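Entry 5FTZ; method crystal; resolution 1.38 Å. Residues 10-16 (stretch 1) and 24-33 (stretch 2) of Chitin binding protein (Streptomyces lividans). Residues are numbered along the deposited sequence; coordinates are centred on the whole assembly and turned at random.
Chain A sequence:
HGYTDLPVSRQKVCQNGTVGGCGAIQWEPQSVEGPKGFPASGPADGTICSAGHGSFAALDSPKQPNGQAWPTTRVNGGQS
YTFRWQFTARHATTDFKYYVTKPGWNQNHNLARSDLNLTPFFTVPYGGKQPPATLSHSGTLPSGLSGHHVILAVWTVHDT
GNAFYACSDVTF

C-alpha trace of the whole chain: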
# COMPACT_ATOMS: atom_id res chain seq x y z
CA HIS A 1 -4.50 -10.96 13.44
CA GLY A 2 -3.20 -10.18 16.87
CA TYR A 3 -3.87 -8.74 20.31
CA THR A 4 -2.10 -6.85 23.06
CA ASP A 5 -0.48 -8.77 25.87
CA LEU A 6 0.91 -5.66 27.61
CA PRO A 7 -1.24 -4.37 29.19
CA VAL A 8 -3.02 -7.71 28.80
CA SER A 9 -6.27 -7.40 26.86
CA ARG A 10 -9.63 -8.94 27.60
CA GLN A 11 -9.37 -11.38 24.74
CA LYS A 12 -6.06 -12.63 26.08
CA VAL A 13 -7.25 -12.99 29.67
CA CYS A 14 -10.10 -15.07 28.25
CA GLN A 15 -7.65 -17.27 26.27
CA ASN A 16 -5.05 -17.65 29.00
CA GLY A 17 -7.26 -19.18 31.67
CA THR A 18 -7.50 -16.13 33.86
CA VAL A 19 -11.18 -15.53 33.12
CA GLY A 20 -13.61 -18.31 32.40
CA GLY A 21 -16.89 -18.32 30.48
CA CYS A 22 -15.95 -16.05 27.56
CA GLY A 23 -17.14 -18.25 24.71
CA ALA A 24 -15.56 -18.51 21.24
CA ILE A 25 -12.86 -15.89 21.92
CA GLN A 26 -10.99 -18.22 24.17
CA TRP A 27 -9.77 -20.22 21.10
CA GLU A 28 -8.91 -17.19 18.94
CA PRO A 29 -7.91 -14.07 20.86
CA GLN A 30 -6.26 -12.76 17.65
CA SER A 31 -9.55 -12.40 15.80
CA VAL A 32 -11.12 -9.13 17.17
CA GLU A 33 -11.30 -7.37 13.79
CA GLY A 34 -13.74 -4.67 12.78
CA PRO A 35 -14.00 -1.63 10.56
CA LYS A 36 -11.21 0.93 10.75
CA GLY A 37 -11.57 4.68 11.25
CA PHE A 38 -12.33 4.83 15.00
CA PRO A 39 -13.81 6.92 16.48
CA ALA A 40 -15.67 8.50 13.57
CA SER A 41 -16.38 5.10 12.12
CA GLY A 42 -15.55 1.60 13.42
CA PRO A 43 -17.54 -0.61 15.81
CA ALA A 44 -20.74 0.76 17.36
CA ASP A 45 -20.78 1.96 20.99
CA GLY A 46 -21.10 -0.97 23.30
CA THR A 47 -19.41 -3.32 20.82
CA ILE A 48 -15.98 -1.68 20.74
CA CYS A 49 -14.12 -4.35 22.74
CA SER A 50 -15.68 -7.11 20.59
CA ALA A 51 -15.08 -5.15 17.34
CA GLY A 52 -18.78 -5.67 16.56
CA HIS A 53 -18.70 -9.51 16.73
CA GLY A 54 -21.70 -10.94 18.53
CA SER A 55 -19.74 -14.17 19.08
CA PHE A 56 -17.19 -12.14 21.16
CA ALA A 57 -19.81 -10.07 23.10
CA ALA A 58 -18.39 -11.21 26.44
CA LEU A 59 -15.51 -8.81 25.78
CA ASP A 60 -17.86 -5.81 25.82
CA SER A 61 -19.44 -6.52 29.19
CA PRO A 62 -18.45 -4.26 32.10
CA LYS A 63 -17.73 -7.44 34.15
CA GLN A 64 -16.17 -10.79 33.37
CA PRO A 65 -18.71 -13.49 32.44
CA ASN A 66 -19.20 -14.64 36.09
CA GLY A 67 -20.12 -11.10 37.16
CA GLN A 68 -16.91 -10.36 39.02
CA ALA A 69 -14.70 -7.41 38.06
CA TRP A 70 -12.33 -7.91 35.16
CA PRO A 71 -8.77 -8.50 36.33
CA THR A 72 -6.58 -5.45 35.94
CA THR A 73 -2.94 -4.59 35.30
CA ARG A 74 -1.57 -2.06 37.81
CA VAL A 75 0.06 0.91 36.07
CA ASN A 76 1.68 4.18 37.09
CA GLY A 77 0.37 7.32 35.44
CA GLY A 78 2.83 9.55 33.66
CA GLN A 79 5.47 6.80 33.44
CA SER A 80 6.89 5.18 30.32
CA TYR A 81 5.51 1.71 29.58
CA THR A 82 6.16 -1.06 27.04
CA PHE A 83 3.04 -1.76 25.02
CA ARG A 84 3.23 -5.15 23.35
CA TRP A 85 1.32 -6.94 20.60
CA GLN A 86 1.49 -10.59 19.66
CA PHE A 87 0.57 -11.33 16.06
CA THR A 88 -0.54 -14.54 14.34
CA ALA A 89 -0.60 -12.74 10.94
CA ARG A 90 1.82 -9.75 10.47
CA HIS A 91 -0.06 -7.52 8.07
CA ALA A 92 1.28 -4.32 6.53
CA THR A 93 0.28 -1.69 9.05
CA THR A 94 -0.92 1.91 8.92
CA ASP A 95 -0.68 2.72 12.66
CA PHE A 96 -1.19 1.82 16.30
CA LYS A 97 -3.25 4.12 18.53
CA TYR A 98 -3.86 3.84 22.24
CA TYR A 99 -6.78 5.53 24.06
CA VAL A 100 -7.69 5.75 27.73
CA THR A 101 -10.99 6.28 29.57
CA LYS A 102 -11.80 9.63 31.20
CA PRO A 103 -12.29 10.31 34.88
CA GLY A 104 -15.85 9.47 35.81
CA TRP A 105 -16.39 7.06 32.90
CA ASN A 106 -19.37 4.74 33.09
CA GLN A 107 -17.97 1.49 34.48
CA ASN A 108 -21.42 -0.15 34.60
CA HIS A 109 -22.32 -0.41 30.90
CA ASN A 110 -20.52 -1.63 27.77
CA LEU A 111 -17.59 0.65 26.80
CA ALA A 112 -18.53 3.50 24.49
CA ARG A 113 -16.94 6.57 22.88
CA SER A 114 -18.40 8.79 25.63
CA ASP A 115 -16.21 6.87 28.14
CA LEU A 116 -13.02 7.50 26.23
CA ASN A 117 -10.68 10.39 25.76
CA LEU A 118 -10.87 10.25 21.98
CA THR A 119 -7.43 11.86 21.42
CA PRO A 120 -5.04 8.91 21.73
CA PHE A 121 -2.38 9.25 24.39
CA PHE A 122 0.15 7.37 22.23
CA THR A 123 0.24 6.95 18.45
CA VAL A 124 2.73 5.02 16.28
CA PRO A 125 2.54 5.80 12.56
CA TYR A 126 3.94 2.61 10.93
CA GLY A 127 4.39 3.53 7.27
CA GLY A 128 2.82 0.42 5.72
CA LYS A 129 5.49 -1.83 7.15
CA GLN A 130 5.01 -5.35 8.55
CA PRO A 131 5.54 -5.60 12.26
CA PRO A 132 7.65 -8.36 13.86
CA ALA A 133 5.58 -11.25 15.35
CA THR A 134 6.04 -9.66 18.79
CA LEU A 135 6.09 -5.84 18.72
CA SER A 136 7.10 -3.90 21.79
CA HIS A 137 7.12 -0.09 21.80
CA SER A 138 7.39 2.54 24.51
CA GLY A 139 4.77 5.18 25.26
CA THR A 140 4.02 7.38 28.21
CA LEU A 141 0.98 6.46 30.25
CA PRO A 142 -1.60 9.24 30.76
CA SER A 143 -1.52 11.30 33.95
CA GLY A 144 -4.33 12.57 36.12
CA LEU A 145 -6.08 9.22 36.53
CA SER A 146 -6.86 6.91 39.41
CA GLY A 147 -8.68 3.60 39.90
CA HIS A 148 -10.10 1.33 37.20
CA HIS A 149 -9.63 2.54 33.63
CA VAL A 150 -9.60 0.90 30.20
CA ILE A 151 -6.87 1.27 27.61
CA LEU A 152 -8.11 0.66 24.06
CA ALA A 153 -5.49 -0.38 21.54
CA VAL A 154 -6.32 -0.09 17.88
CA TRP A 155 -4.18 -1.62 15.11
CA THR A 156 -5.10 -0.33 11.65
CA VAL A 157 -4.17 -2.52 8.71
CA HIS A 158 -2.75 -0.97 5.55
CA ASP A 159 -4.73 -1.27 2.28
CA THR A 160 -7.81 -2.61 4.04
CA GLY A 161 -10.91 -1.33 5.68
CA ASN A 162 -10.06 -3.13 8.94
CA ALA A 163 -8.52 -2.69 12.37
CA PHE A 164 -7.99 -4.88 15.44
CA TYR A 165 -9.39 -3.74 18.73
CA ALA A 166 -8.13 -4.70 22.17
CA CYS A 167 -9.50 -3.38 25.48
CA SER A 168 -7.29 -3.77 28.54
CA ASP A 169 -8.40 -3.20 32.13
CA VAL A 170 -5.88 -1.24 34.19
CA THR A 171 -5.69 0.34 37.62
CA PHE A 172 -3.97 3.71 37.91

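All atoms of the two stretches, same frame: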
# COMPACT_ATOMS: atom_id res chain seq x y z
N ARG A 10 -8.56 -8.06 27.24
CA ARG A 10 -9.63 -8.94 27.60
C ARG A 10 -9.61 -10.22 26.80
O ARG A 10 -9.88 -11.29 27.37
CB ARG A 10 -10.99 -8.22 27.55
CG ARG A 10 -11.19 -7.16 28.61
CD ARG A 10 -12.54 -6.50 28.46
NE ARG A 10 -12.71 -5.45 29.48
CZ ARG A 10 -13.72 -4.58 29.49
NH1 ARG A 10 -14.65 -4.62 28.56
NH2 ARG A 10 -13.73 -3.63 30.44
N GLN A 11 -9.38 -10.14 25.50
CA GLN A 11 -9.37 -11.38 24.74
C GLN A 11 -8.27 -12.32 25.21
O GLN A 11 -8.47 -13.55 25.19
CB GLN A 11 -9.27 -11.10 23.23
CG GLN A 11 -8.16 -10.17 22.73
CD GLN A 11 -8.64 -8.77 22.54
OE1 GLN A 11 -9.09 -8.14 23.49
NE2 GLN A 11 -8.53 -8.27 21.35
N LYS A 12 -7.14 -11.77 25.63
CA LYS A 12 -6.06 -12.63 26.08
C LYS A 12 -6.31 -13.17 27.47
O LYS A 12 -5.96 -14.35 27.73
CB LYS A 12 -4.74 -11.87 26.00
CG LYS A 12 -3.49 -12.68 26.36
CD LYS A 12 -3.35 -13.95 25.53
CE LYS A 12 -1.96 -14.54 25.74
NZ LYS A 12 -1.81 -15.69 24.83
N VAL A 13 -6.91 -12.42 28.39
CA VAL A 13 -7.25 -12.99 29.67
C VAL A 13 -8.30 -14.06 29.54
O VAL A 13 -8.28 -15.03 30.31
CB VAL A 13 -7.64 -11.99 30.78
CG1 VAL A 13 -6.49 -11.00 31.03
CG2 VAL A 13 -8.89 -11.28 30.57
N CYS A 14 -9.16 -13.98 28.54
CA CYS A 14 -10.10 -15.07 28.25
C CYS A 14 -9.33 -16.30 27.71
O CYS A 14 -9.48 -17.43 28.23
CB CYS A 14 -11.14 -14.54 27.26
SG CYS A 14 -12.36 -13.41 27.94
N GLN A 15 -8.39 -16.13 26.83
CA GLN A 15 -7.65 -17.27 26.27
C GLN A 15 -6.74 -17.92 27.31
O GLN A 15 -6.59 -19.17 27.31
CB GLN A 15 -6.90 -16.88 25.03
CG GLN A 15 -6.15 -18.02 24.35
CD GLN A 15 -4.78 -18.21 24.93
OE1 GLN A 15 -4.16 -17.30 25.50
NE2 GLN A 15 -4.26 -19.43 24.78
N ASN A 16 -6.15 -17.15 28.21
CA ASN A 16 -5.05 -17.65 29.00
C ASN A 16 -5.49 -18.35 30.28
O ASN A 16 -4.63 -18.80 31.03
CB ASN A 16 -3.95 -16.60 29.17
CG ASN A 16 -4.26 -15.59 30.17
OD1 ASN A 16 -5.25 -15.70 30.91
ND2 ASN A 16 -3.41 -14.51 30.18
N ALA A 24 -16.39 -18.22 22.42
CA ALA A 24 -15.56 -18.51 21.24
C ALA A 24 -14.19 -17.85 21.29
O ALA A 24 -13.22 -18.36 20.75
CB ALA A 24 -16.28 -18.08 19.95
N ILE A 25 -14.15 -16.65 21.86
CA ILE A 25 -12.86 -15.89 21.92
C ILE A 25 -11.73 -16.63 22.56
O ILE A 25 -10.56 -16.42 22.24
CB ILE A 25 -13.07 -14.50 22.57
CG1 ILE A 25 -11.90 -13.58 22.32
CG2 ILE A 25 -13.31 -14.63 24.08
CD1 ILE A 25 -11.76 -13.17 20.90
N GLN A 26 -12.04 -17.55 23.47
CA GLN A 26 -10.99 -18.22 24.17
C GLN A 26 -10.07 -19.08 23.25
O GLN A 26 -8.97 -19.39 23.60
CB GLN A 26 -11.53 -19.12 25.27
CG GLN A 26 -12.19 -20.37 24.71
CD GLN A 26 -12.98 -21.23 25.72
OE1 GLN A 26 -12.38 -21.83 26.57
NE2 GLN A 26 -14.30 -21.26 25.59
N TRP A 27 -10.56 -19.43 22.06
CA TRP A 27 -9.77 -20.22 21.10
C TRP A 27 -9.09 -19.36 20.06
O TRP A 27 -8.30 -19.91 19.28
CB TRP A 27 -10.72 -21.17 20.33
CG TRP A 27 -11.64 -21.99 21.17
CD1 TRP A 27 -12.97 -21.94 21.14
CD2 TRP A 27 -11.29 -22.83 22.25
NE1 TRP A 27 -13.52 -22.74 22.12
CE2 TRP A 27 -12.50 -23.32 22.80
CE3 TRP A 27 -10.09 -23.27 22.78
CZ2 TRP A 27 -12.53 -24.20 23.89
CZ3 TRP A 27 -10.15 -24.16 23.88
CH2 TRP A 27 -11.35 -24.59 24.38
N GLU A 28 -9.38 -18.06 20.04
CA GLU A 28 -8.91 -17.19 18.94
C GLU A 28 -8.83 -15.74 19.35
O GLU A 28 -9.45 -14.89 18.75
CB GLU A 28 -9.75 -17.32 17.69
CG GLU A 28 -11.24 -17.14 17.89
CD GLU A 28 -11.96 -17.32 16.58
OE1 GLU A 28 -11.54 -16.72 15.53
OE2 GLU A 28 -12.95 -18.06 16.58
N PRO A 29 -8.00 -15.46 20.37
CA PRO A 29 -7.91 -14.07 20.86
C PRO A 29 -7.40 -13.09 19.82
O PRO A 29 -7.64 -11.89 19.94
CB PRO A 29 -6.95 -14.16 22.01
CG PRO A 29 -6.11 -15.37 21.71
CD PRO A 29 -7.12 -16.33 21.13
N GLN A 30 -6.73 -13.58 18.78
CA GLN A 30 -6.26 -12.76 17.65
C GLN A 30 -7.30 -12.20 16.73
O GLN A 30 -6.94 -11.44 15.81
CB GLN A 30 -5.21 -13.57 16.85
CG GLN A 30 -5.83 -14.75 16.07
CD GLN A 30 -5.92 -16.05 16.80
OE1 GLN A 30 -5.88 -16.12 18.02
NE2 GLN A 30 -6.03 -17.12 16.04
N SER A 31 -8.56 -12.55 16.88
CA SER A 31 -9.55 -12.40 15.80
C SER A 31 -10.50 -11.21 15.99
O SER A 31 -11.51 -11.11 15.32
CB SER A 31 -10.40 -13.66 15.67
OG SER A 31 -9.55 -14.71 15.31
N VAL A 32 -10.18 -10.24 16.88
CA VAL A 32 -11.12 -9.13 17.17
C VAL A 32 -10.91 -7.99 16.18
O VAL A 32 -10.29 -6.97 16.47
CB VAL A 32 -11.00 -8.69 18.64
CG1 VAL A 32 -12.05 -7.68 18.98
CG2 VAL A 32 -11.11 -9.87 19.57
N GLU A 33 -11.47 -8.20 14.99
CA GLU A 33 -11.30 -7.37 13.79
C GLU A 33 -12.60 -6.69 13.49
O GLU A 33 -13.65 -7.34 13.41
CB GLU A 33 -10.87 -8.27 12.62
CG GLU A 33 -10.49 -7.51 11.38
CD GLU A 33 -9.95 -8.39 10.27
OE1 GLU A 33 -10.24 -9.58 10.28
OE2 GLU A 33 -9.16 -7.88 9.43
O HOH W 1 -7.80 -9.57 18.64
O HOH W 2 -7.94 -20.98 25.58

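The first rule this contact offers is that a helix can pack on a 3-10 turn and the loop that follows it without one direct hydrogen bond between them. Some 366 Å² is buried, counting both sides, and three residues carry most of it: Gln-11, Pro-29 and Gln-15. Residues 10-15 are helical, with Gln-11 and Gln-15 one turn apart and joined by the backbone bond from Gln-15 N to Gln-11 O (3.1 Å). Both direct their CA-to-CB bonds toward the second stretch, as does Cys-14, so one face of the helix meets it.

Gln-11 covers the most surface and is itself buried. Its chi1 is p and its chi2, at -97°, lies between wells, a bent path that keeps the chain along the other stretch. Its CB does apolar work: Gln-11 CB lies 3.7 Å from Ile-25 CG1 and 4.0 Å from Pro-29 CB. Separately, Gln-11 CG closely approaches a polar atom, Pro-29 O, at 3.3 Å. At the far end, Gln-11 NE2 sits 3.5 Å from Val-32 CG2. A buried amide needs partners, and water 1 provides one: it accepts from Gln-11 NE2 (3.1 Å) and from Val-32 N (3.0 Å) and donates to Pro-29 O (2.7 Å). The water thus ties the helix side chain to two backbone groups of the loop.

Pro-29 is the main surface on the other side. Its compact ring, puckered C-gamma endo, fits against the helix between the two glutamines, with Pro-29 CG 3.7 Å from Gln-15 CB as well as Pro-29 CB near Gln-11. Proline suits such a place because it offers an apolar ring and has no amide hydrogen to satisfy.

Gln-15 handles the more open end. Its CB packs on Pro-29 and Gln-15 CG comes 3.2 Å from Gln-26 O, but the end of the side chain leads away, where Gln-15 OE1 accepts a hydrogen bond from Lys-12 NZ (2.9 Å). Here the aliphatic part makes the contact and OE1 of the polar tip is served by its own helix. Water 2 then donates to Gln-15 O (2.8 Å) and to Gln-26 O (2.7 Å), bridging two carbonyls that could not bond each other directly.

Ile-25 completes the apolar patch. With chi1 t, Ile-25 sets CG1 against Gln-11 and Ile-25 CG2 3.9 Å from Cys-14 CB; Cys-14 is also bonded covalently elsewhere in the structure. The turn that presents Ile-25 is held by the bonds from Trp-27 N to Ala-24 O (3.2 Å) and from Glu-28 N to Ile-25 O (3.0 Å), while Trp-27 and Glu-28 point their CA-to-CB bonds away from the helix.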